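Local coordinates for protein benzoylformate Decarboxylase (Polynucleobacter necessarius, PDB 4K9Q) that probably catalyses the thiamine diphosphate- and magnesium-dependent decarboxylation of benzoylformate to benzaldehyde, as a member of the TPP enzyme family, at residues A[222-227]-A[324-329]; A[200-205]-A[218-223]. All coordinates share one frame; numbering follows the deposited sequence.

Contact 1. Residues A[222-227]-A[324-329]; sequences ERLNAP and KLIDQR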
loop_
_atom_site.group_PDB
_atom_site.type_symbol
_atom_site.label_atom_id
_atom_site.label_comp_id
_atom_site.label_asym_id
_atom_site.label_seq_id
_atom_site.Cartn_x
_atom_site.Cartn_y
_atom_site.Cartn_z
ATOM N N GLU A 222 -4.374 9.145 44.979
ATOM C CA GLU A 222 -4.511 9.399 46.409
ATOM C C GLU A 222 -3.198 9.933 46.987
ATOM O O GLU A 222 -3.196 10.731 47.925
ATOM C CB GLU A 222 -4.976 8.136 47.141
ATOM C CG GLU A 222 -6.443 7.791 46.859
ATOM C CD GLU A 222 -6.934 6.548 47.580
ATOM O OE1 GLU A 222 -6.101 5.808 48.138
ATOM O OE2 GLU A 222 -8.161 6.300 47.576
ATOM N N ARG A 223 -2.085 9.497 46.409
ATOM C CA ARG A 223 -0.770 9.997 46.801
ATOM C C ARG A 223 -0.657 11.498 46.523
ATOM O O ARG A 223 -0.067 12.242 47.304
ATOM C CB ARG A 223 0.324 9.233 46.046
ATOM C CG ARG A 223 1.752 9.575 46.483
ATOM C CD ARG A 223 2.015 9.065 47.885
ATOM N NE ARG A 223 1.945 7.608 47.963
ATOM C CZ ARG A 223 2.994 6.807 47.800
ATOM N NH1 ARG A 223 4.183 7.331 47.548
ATOM N NH2 ARG A 223 2.857 5.488 47.888
ATOM N N LEU A 224 -1.226 11.941 45.406
ATOM C CA LEU A 224 -1.175 13.352 45.024
ATOM C C LEU A 224 -2.354 14.164 45.526
ATOM O O LEU A 224 -2.312 15.394 45.521
ATOM C CB LEU A 224 -1.110 13.485 43.506
ATOM C CG LEU A 224 0.148 12.999 42.816
ATOM C CD1 LEU A 224 -0.036 13.073 41.309
ATOM C CD2 LEU A 224 1.338 13.838 43.264
ATOM N N ASN A 225 -3.409 13.480 45.955
ATOM C CA ASN A 225 -4.656 14.156 46.288
ATOM C C ASN A 225 -5.062 15.119 45.177
ATOM O O ASN A 225 -5.506 16.239 45.437
ATOM C CB ASN A 225 -4.537 14.896 47.622
ATOM C CG ASN A 225 -4.987 14.053 48.796
ATOM O OD1 ASN A 225 -6.040 13.418 48.750
ATOM N ND2 ASN A 225 -4.186 14.033 49.855
ATOM N N ALA A 226 -4.904 14.671 43.934
ATOM C CA ALA A 226 -5.234 15.499 42.777
ATOM C C ALA A 226 -6.572 15.083 42.173
ATOM O O ALA A 226 -6.960 13.922 42.266
ATOM C CB ALA A 226 -4.135 15.403 41.736
ATOM N N PRO A 227 -7.283 16.038 41.556
ATOM C CA PRO A 227 -8.510 15.681 40.843
ATOM C C PRO A 227 -8.196 14.747 39.676
ATOM O O PRO A 227 -7.171 14.910 39.008
ATOM C CB PRO A 227 -9.018 17.030 40.321
ATOM C CG PRO A 227 -7.800 17.879 40.227
ATOM C CD PRO A 227 -6.938 17.461 41.385
ATOM N N LYS A 324 6.799 5.153 43.544
ATOM C CA LYS A 324 8.020 5.053 44.347
ATOM C C LYS A 324 8.727 6.392 44.549
ATOM O O LYS A 324 9.477 6.563 45.511
ATOM C CB LYS A 324 9.003 4.073 43.707
ATOM C CG LYS A 324 8.505 2.644 43.650
ATOM C CD LYS A 324 9.467 1.748 42.891
ATOM C CE LYS A 324 8.957 0.319 42.890
ATOM N NZ LYS A 324 9.834 -0.600 42.115
ATOM N N LEU A 325 8.496 7.339 43.646
ATOM C CA LEU A 325 9.288 8.570 43.622
ATOM C C LEU A 325 8.523 9.821 44.036
ATOM O O LEU A 325 9.079 10.917 44.028
ATOM C CB LEU A 325 9.879 8.793 42.230
ATOM C CG LEU A 325 10.753 7.674 41.671
ATOM C CD1 LEU A 325 11.317 8.066 40.304
ATOM C CD2 LEU A 325 11.874 7.336 42.651
ATOM N N ILE A 326 7.250 9.666 44.384
ATOM C CA ILE A 326 6.416 10.812 44.718
ATOM C C ILE A 326 5.966 10.758 46.172
ATOM O O ILE A 326 5.544 9.711 46.657
ATOM C CB ILE A 326 5.190 10.884 43.784
ATOM C CG1 ILE A 326 5.641 11.204 42.358
ATOM C CG2 ILE A 326 4.208 11.927 44.265
ATOM C CD1 ILE A 326 4.523 11.158 41.351
ATOM N N ASP A 327 6.060 11.891 46.863
ATOM C CA ASP A 327 5.661 11.961 48.268
ATOM C C ASP A 327 4.179 12.277 48.442
ATOM O O ASP A 327 3.582 12.991 47.634
ATOM C CB ASP A 327 6.499 12.999 49.017
ATOM C CG ASP A 327 7.910 12.516 49.305
ATOM O OD1 ASP A 327 8.085 11.307 49.578
ATOM O OD2 ASP A 327 8.841 13.349 49.258
ATOM N N GLN A 328 3.601 11.743 49.512
ATOM C CA GLN A 328 2.215 12.018 49.863
ATOM C C GLN A 328 1.941 13.506 50.049
ATOM O O GLN A 328 2.704 14.206 50.709
ATOM C CB GLN A 328 1.849 11.281 51.146
ATOM C CG GLN A 328 0.431 11.545 51.604
ATOM C CD GLN A 328 -0.600 10.935 50.674
ATOM O OE1 GLN A 328 -0.591 9.726 50.422
ATOM N NE2 GLN A 328 -1.493 11.769 50.157
ATOM N N ARG A 329 0.847 13.988 49.470
ATOM C CA ARG A 329 0.406 15.365 49.701
ATOM C C ARG A 329 -0.789 15.429 50.645
ATOM O O ARG A 329 -1.531 14.456 50.786
ATOM C CB ARG A 329 0.039 16.037 48.387
ATOM C CG ARG A 329 1.166 16.090 47.398
ATOM C CD ARG A 329 0.791 16.961 46.231
ATOM N NE ARG A 329 1.941 17.223 45.380
ATOM C CZ ARG A 329 2.085 18.320 44.647
ATOM N NH1 ARG A 329 1.147 19.257 44.664
ATOM N NH2 ARG A 329 3.169 18.478 43.900
HETATM O O HOH W 1 -1.981 17.948 44.784
#
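Leu224 and Ile326 meet where the C-terminal end of helix 214-224, in the Rossmann-like central domain, is covered by the extended chain that follows helix 315-323. This is the tightly packed, buried side. Leu224 CD2 lies 3.6 Å from Ile326 CG2, the two branched chains crossing at about a right angle, and both also rest on Ile194 of helix 184-196. Branched aliphatic residues suit a place enclosed by helix and loop.

Gln328 and the two arginines form the side more open to solvent, where carbonyls at the helix end take donors from the covering chain. Arg329 N gives its hydrogen to Arg223 O at 2.9 Å. Gln328 NE2 uses one hydrogen on a lone pair of Glu222 O, which has only a weak helical partner in Asn225 N, and the other on its neighbour Arg329 O. With both N-H bonds used, the amide is fixed in rotation. An amide serves here because the same NH2 group reaches both carbonyls. In Arg223 the bend at chi2 (69°) lays CD 3.5 Å from Gln328 N, and that at chi3 turns NE; NH1 donates to Ile326 O at 2.9 Å, the oxygen lying in the guanidinium plane at its edge. Arg329 stretches past Leu224 O, its guanidinium bonding Ser197 O beyond the contact. A water gives a hydrogen to Leu224 O at 2.7 Å and is only weakly held by Arg329 NH1. Buried Asn225 leaves the helix with positive phi, a conformation asparagine tolerates well, and its ND2 donates to Arg329 O over 2.8 Å, from 47° above the carbonyl plane.

Contact 2. Residues A[200-205]-A[218-223]; sequences PLLIYG and IAFAER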
loop_
_atom_site.group_PDB
_atom_site.type_symbol
_atom_site.label_atom_id
_atom_site.label_comp_id
_atom_site.label_asym_id
_atom_site.label_seq_id
_atom_site.Cartn_x
_atom_site.Cartn_y
_atom_site.Cartn_z
ATOM N N PRO A 200 -1.373 19.831 40.500
ATOM C CA PRO A 200 -1.444 18.903 39.363
ATOM C C PRO A 200 -2.859 18.376 39.142
ATOM O O PRO A 200 -3.654 18.299 40.082
ATOM C CB PRO A 200 -0.518 17.760 39.790
ATOM C CG PRO A 200 -0.534 17.806 41.282
ATOM C CD PRO A 200 -0.614 19.264 41.627
ATOM N N LEU A 201 -3.169 18.035 37.896
ATOM C CA LEU A 201 -4.454 17.429 37.561
ATOM C C LEU A 201 -4.192 16.160 36.763
ATOM O O LEU A 201 -3.338 16.141 35.879
ATOM C CB LEU A 201 -5.323 18.419 36.771
ATOM C CG LEU A 201 -6.660 17.937 36.186
ATOM C CD1 LEU A 201 -7.713 19.052 36.197
ATOM C CD2 LEU A 201 -6.445 17.408 34.769
ATOM N N LEU A 202 -4.910 15.093 37.096
ATOM C CA LEU A 202 -4.704 13.806 36.443
ATOM C C LEU A 202 -5.796 13.523 35.424
ATOM O O LEU A 202 -6.975 13.742 35.694
ATOM C CB LEU A 202 -4.659 12.689 37.485
ATOM C CG LEU A 202 -3.480 12.676 38.452
ATOM C CD1 LEU A 202 -3.713 11.661 39.549
ATOM C CD2 LEU A 202 -2.217 12.347 37.698
ATOM N N ILE A 203 -5.393 13.044 34.248
ATOM C CA ILE A 203 -6.338 12.582 33.235
ATOM C C ILE A 203 -5.992 11.131 32.937
ATOM O O ILE A 203 -4.880 10.831 32.508
ATOM C CB ILE A 203 -6.257 13.415 31.948
ATOM C CG1 ILE A 203 -6.578 14.883 32.252
ATOM C CG2 ILE A 203 -7.214 12.848 30.875
ATOM C CD1 ILE A 203 -6.439 15.788 31.046
ATOM N N TYR A 204 -6.934 10.228 33.192
ATOM C CA TYR A 204 -6.688 8.791 33.012
ATOM C C TYR A 204 -7.434 8.253 31.790
ATOM O O TYR A 204 -8.598 8.593 31.563
ATOM C CB TYR A 204 -7.157 8.003 34.240
ATOM C CG TYR A 204 -6.253 8.040 35.453
ATOM C CD1 TYR A 204 -5.110 8.831 35.487
ATOM C CD2 TYR A 204 -6.554 7.272 36.572
ATOM C CE1 TYR A 204 -4.284 8.850 36.615
ATOM C CE2 TYR A 204 -5.739 7.285 37.696
ATOM C CZ TYR A 204 -4.610 8.073 37.712
ATOM O OH TYR A 204 -3.815 8.069 38.834
ATOM N N GLY A 205 -6.759 7.415 31.013
ATOM C CA GLY A 205 -7.373 6.761 29.873
ATOM C C GLY A 205 -7.376 5.252 30.002
ATOM O O GLY A 205 -6.904 4.680 30.995
ATOM N N ILE A 218 -5.518 4.339 41.473
ATOM C CA ILE A 218 -6.112 4.872 42.697
ATOM C C ILE A 218 -5.014 5.291 43.671
ATOM O O ILE A 218 -5.047 6.393 44.233
ATOM C CB ILE A 218 -7.032 3.850 43.373
ATOM C CG1 ILE A 218 -8.267 3.595 42.500
ATOM C CG2 ILE A 218 -7.474 4.356 44.749
ATOM C CD1 ILE A 218 -9.085 2.415 42.964
ATOM N N ALA A 219 -4.031 4.413 43.856
ATOM C CA ALA A 219 -2.910 4.723 44.739
ATOM C C ALA A 219 -2.200 6.009 44.325
ATOM O O ALA A 219 -1.891 6.858 45.167
ATOM C CB ALA A 219 -1.933 3.555 44.795
ATOM N N PHE A 220 -1.941 6.152 43.027
ATOM C CA PHE A 220 -1.243 7.318 42.496
ATOM C C PHE A 220 -2.034 8.598 42.763
ATOM O O PHE A 220 -1.489 9.585 43.240
ATOM C CB PHE A 220 -1.007 7.142 40.990
ATOM C CG PHE A 220 0.002 8.099 40.418
ATOM C CD1 PHE A 220 1.343 7.982 40.741
ATOM C CD2 PHE A 220 -0.391 9.110 39.557
ATOM C CE1 PHE A 220 2.285 8.863 40.217
ATOM C CE2 PHE A 220 0.542 9.999 39.027
ATOM C CZ PHE A 220 1.882 9.874 39.359
ATOM N N ALA A 221 -3.325 8.574 42.452
ATOM C CA ALA A 221 -4.183 9.739 42.634
ATOM C C ALA A 221 -4.279 10.139 44.106
ATOM O O ALA A 221 -4.283 11.324 44.441
ATOM C CB ALA A 221 -5.581 9.458 42.081
ATOM N N GLU A 222 -4.374 9.145 44.979
ATOM C CA GLU A 222 -4.511 9.399 46.409
ATOM C C GLU A 222 -3.198 9.933 46.987
ATOM O O GLU A 222 -3.196 10.731 47.925
ATOM C CB GLU A 222 -4.976 8.136 47.141
ATOM C CG GLU A 222 -6.443 7.791 46.859
ATOM C CD GLU A 222 -6.934 6.548 47.580
ATOM O OE1 GLU A 222 -6.101 5.808 48.138
ATOM O OE2 GLU A 222 -8.161 6.300 47.576
ATOM N N ARG A 223 -2.085 9.497 46.409
ATOM C CA ARG A 223 -0.770 9.997 46.801
ATOM C C ARG A 223 -0.657 11.498 46.523
ATOM O O ARG A 223 -0.067 12.242 47.304
ATOM C CB ARG A 223 0.324 9.233 46.046
ATOM C CG ARG A 223 1.752 9.575 46.483
ATOM C CD ARG A 223 2.015 9.065 47.885
ATOM N NE ARG A 223 1.945 7.608 47.963
ATOM C CZ ARG A 223 2.994 6.807 47.800
ATOM N NH1 ARG A 223 4.183 7.331 47.548
ATOM N NH2 ARG A 223 2.857 5.488 47.888
#
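Leu202 and Tyr204, two apart on strand 201-204 and therefore on the same face of the sheet, reach across to Phe220 and Ala221. In Leu202, chi1 (-67°) directs CG to the helix and chi2 (170°) sets the methyls: CD1 sits 3.7 Å from Ala221 CA, whereas CD2 comes to the edge of the Phe220 ring, 3.9 Å from CE2. The small methyl of Ala221 lets the leucine come this close to the helix backbone. Strand and helix run nearly antiparallel, at 167°, as expected in a beta-alpha-beta crossover: helix 214-224 returns the chain from strand 201-204 to its parallel neighbour 228-230, whose Val228 touches Leu202, Tyr204 and Ala221. Phe220 turns the CD2-CE2 edge of its ring to Leu202 CD2 and Tyr204 OH, and the large flat ring also packs on Leu319 and Ala322 of helix 315-323. Tyrosine suits its place by being long enough to span the gap and polar at its tip. Its OH lies 3.7 Å from Phe220 CD2, near the plane of that ring, and 3.9 Å from Ala221 CB; this buried hydroxyl is hydrogen-bonded to Gly217 O, one residue before Ile218 on the same helix.

Overall arrangement
Helix 214-224 joins the two contacts, whose centres are 8 Å apart and which share Glu222 and Arg223. Contact 2 packs the helix on the parallel sheet of the central domain; contact 1 covers its C-terminal end with the loop that follows helix 315-323. They meet in an apolar layer, where Ile326 CD1 lies 3.4 Å from Phe220 CE1, and again where Pro227 O stands 3.0 Å from Leu202 N, a probable hydrogen bond where the chain after the helix enters strand 228-230, beside strand 201-204. Both lie away from the thiamine diphosphate and magnesium sites. The centres of contacts 1 and 2 are about 30 Å and 23 Å from the centre of the chain.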